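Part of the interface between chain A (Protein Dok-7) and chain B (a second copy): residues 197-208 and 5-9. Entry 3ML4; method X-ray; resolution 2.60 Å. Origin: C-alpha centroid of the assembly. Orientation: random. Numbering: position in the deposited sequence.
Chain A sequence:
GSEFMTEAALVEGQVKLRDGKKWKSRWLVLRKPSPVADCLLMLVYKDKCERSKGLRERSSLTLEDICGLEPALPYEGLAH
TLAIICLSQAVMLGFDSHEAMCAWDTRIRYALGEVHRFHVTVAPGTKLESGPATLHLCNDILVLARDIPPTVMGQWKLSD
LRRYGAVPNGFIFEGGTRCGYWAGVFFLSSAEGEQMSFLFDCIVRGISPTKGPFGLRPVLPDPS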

# COMPACT_ATOMS: atom_id res chain seq x y z
N SER A 197 16.57 16.38 -2.41
CA SER A 197 15.80 16.99 -3.49
C SER A 197 15.44 15.98 -4.57
O SER A 197 14.32 15.96 -5.06
CB SER A 197 16.57 18.16 -4.11
OG SER A 197 15.76 18.85 -5.04
N PHE A 198 16.41 15.13 -4.91
CA PHE A 198 16.22 14.10 -5.91
C PHE A 198 15.17 13.05 -5.50
O PHE A 198 14.39 12.59 -6.33
CB PHE A 198 17.56 13.43 -6.23
CG PHE A 198 17.43 12.23 -7.12
CD1 PHE A 198 17.01 12.37 -8.45
CD2 PHE A 198 17.72 10.95 -6.64
CE1 PHE A 198 16.89 11.25 -9.28
CE2 PHE A 198 17.59 9.83 -7.47
CZ PHE A 198 17.18 9.98 -8.79
N LEU A 199 15.17 12.69 -4.22
CA LEU A 199 14.18 11.75 -3.68
C LEU A 199 12.76 12.30 -3.76
O LEU A 199 11.85 11.61 -4.22
CB LEU A 199 14.53 11.37 -2.24
CG LEU A 199 13.53 10.50 -1.48
CD1 LEU A 199 13.45 9.11 -2.10
CD2 LEU A 199 13.92 10.42 -0.01
N PHE A 200 12.59 13.54 -3.31
CA PHE A 200 11.31 14.25 -3.40
C PHE A 200 10.86 14.39 -4.85
O PHE A 200 9.67 14.22 -5.14
CB PHE A 200 11.42 15.64 -2.77
CG PHE A 200 11.30 15.65 -1.28
CD1 PHE A 200 12.15 14.90 -0.48
CD2 PHE A 200 10.35 16.45 -0.67
CE1 PHE A 200 12.05 14.93 0.90
CE2 PHE A 200 10.23 16.49 0.71
CZ PHE A 200 11.09 15.73 1.50
N ASP A 201 11.80 14.71 -5.74
CA ASP A 201 11.53 14.80 -7.18
C ASP A 201 10.94 13.50 -7.71
O ASP A 201 9.92 13.51 -8.40
CB ASP A 201 12.81 15.16 -7.95
CG ASP A 201 13.17 16.64 -7.85
OD1 ASP A 201 12.28 17.48 -7.64
OD2 ASP A 201 14.36 16.96 -8.00
N CYS A 202 11.60 12.39 -7.39
CA CYS A 202 11.16 11.07 -7.83
C CYS A 202 9.77 10.73 -7.28
O CYS A 202 8.85 10.43 -8.05
CB CYS A 202 12.18 10.01 -7.44
SG CYS A 202 13.69 10.01 -8.43
N ILE A 203 9.62 10.80 -5.96
CA ILE A 203 8.38 10.39 -5.27
C ILE A 203 7.12 11.13 -5.74
O ILE A 203 6.11 10.50 -6.05
CB ILE A 203 8.54 10.40 -3.71
CG1 ILE A 203 8.97 9.02 -3.20
CG2 ILE A 203 7.23 10.73 -3.01
CD1 ILE A 203 10.24 8.45 -3.81
N VAL A 204 7.19 12.46 -5.80
CA VAL A 204 6.04 13.28 -6.23
C VAL A 204 5.70 13.10 -7.71
O VAL A 204 4.65 13.55 -8.17
CB VAL A 204 6.23 14.80 -5.92
CG1 VAL A 204 6.54 15.01 -4.44
CG2 VAL A 204 7.32 15.42 -6.80
N ARG A 205 6.59 12.43 -8.44
CA ARG A 205 6.36 12.12 -9.86
C ARG A 205 6.10 10.63 -10.12
O ARG A 205 5.99 10.20 -11.27
CB ARG A 205 7.54 12.61 -10.69
CG ARG A 205 7.51 14.10 -10.93
CD ARG A 205 8.81 14.61 -11.51
NE ARG A 205 8.68 16.00 -11.94
CZ ARG A 205 8.81 17.05 -11.15
NH1 ARG A 205 9.09 16.90 -9.86
NH2 ARG A 205 8.66 18.27 -11.64
N GLY A 206 5.99 9.84 -9.05
CA GLY A 206 5.67 8.42 -9.16
C GLY A 206 6.86 7.52 -9.45
O GLY A 206 6.70 6.35 -9.81
N ILE A 207 8.06 8.07 -9.28
CA ILE A 207 9.28 7.35 -9.56
C ILE A 207 9.95 6.91 -8.26
O ILE A 207 10.14 7.72 -7.35
CB ILE A 207 10.27 8.22 -10.40
CG1 ILE A 207 9.62 8.64 -11.72
CG2 ILE A 207 11.59 7.47 -10.65
CD1 ILE A 207 10.09 9.99 -12.25
N SER A 208 10.27 5.63 -8.17
CA SER A 208 11.17 5.17 -7.13
C SER A 208 12.57 5.28 -7.71
O SER A 208 12.82 4.79 -8.80
CB SER A 208 10.86 3.72 -6.74
OG SER A 208 11.91 3.15 -5.98
N MSE B 5 12.48 16.61 -15.61
CA MSE B 5 12.08 15.21 -15.31
C MSE B 5 10.58 15.02 -15.49
O MSE B 5 9.78 15.85 -15.05
CB MSE B 5 12.49 14.83 -13.88
CG MSE B 5 12.16 13.38 -13.52
SE MSE B 5 12.44 13.00 -11.62
CE MSE B 5 14.39 12.82 -11.64
N THR B 6 10.21 13.92 -16.14
CA THR B 6 8.82 13.69 -16.52
C THR B 6 8.12 12.76 -15.53
O THR B 6 8.74 11.86 -14.95
CB THR B 6 8.72 13.12 -17.95
OG1 THR B 6 9.68 12.08 -18.12
CG2 THR B 6 8.99 14.22 -18.98
N GLU B 7 6.82 13.00 -15.35
CA GLU B 7 5.99 12.19 -14.48
C GLU B 7 5.77 10.81 -15.08
O GLU B 7 5.31 10.68 -16.21
CB GLU B 7 4.65 12.88 -14.25
CG GLU B 7 3.94 12.42 -13.00
CD GLU B 7 2.94 13.44 -12.50
OE1 GLU B 7 2.99 14.60 -12.95
OE2 GLU B 7 2.10 13.07 -11.65
N ALA B 8 6.10 9.78 -14.30
CA ALA B 8 6.01 8.40 -14.76
C ALA B 8 4.58 7.90 -14.81
O ALA B 8 3.68 8.47 -14.19
CB ALA B 8 6.86 7.49 -13.87
N ALA B 9 4.38 6.83 -15.56
CA ALA B 9 3.09 6.17 -15.68
C ALA B 9 3.30 4.67 -15.60
O ALA B 9 4.34 4.18 -16.05
CB ALA B 9 2.44 6.55 -16.99

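The polar part of this contact is small and centres on A:Arg205, which uses both its backbone and its side chain. The stronger of two hydrogen bonds runs from B:Ala8 N to A:Arg205 O, 3.1 Å with an N-H...acceptor angle of 150°. A:Arg205 O accepts no backbone bond within its own stretch, and B:Ala8 N supplies its donor. The turn around it is held by A:Arg205 N to A:Cys202 O at 3.0 Å, A:Gly206 N to A:Ile203 O at 3.1 Å and A:Ile207 N to the same A:Cys202 O at 2.8 Å. A:Cys202 O therefore accepts twice. A:Gly206, at phi/psi 84/14, is the first residue to leave helical geometry and completes a Schellman motif; its positive phi is one that glycine readily adopts.

The second bond, from A:Arg205 NE to B:Met5 O, is weak: the distance is 3.3 Å and the angle only 134°, and the carbonyl approaches the guanidinium obliquely. The two bonds nevertheless fasten the B segment at B:Met5 and B:Ala8, three residues apart, to one residue of chain A. Within chain A the guanidinium also forms a long salt bridge, A:Arg205 NH1 to A:Asp201 OD1 at 3.9 Å. Since the oxygen lies well out of the guanidinium plane and no N-H points at it, this pairing is one of charge alone. A:Asp201 OD1 has a hydrogen bond elsewhere in the structure.

B:Glu7 makes no hydrogen bond to the chain A stretch. Both its carboxylate oxygens are satisfied elsewhere in the structure, and B:Glu7 CG lies 3.5 Å from A:Arg205 O. The CA atoms of these two residues are 4.6 Å apart, a close backbone approach consistent with the neighbouring bond to B:Ala8 N.

The remaining contacts are largely apolar. B:Met5, a selenomethionine, loses 119 Å² to the chain A stretch, the largest share of any residue here. With chi1 and chi2 both t and chi3 m, its side chain places the selenium and the terminal methyl against chain A: B:Met5 CE lies 3.8 Å from A:Phe198 CE1 and 4.3 Å from A:Cys202 SG, while B:Met5 SE is 3.9 Å from A:Ile207 CD1 and 4.0 Å from A:Arg205 CD. A:Arg205 thus offers its methylene to the selenium and its NE to the carbonyl of the same residue. A:Ile207 touches two further residues, with A:Ile207 CD1 3.6 Å from B:Thr6 O and A:Ile207 CG1 3.7 Å from B:Ala8 CB.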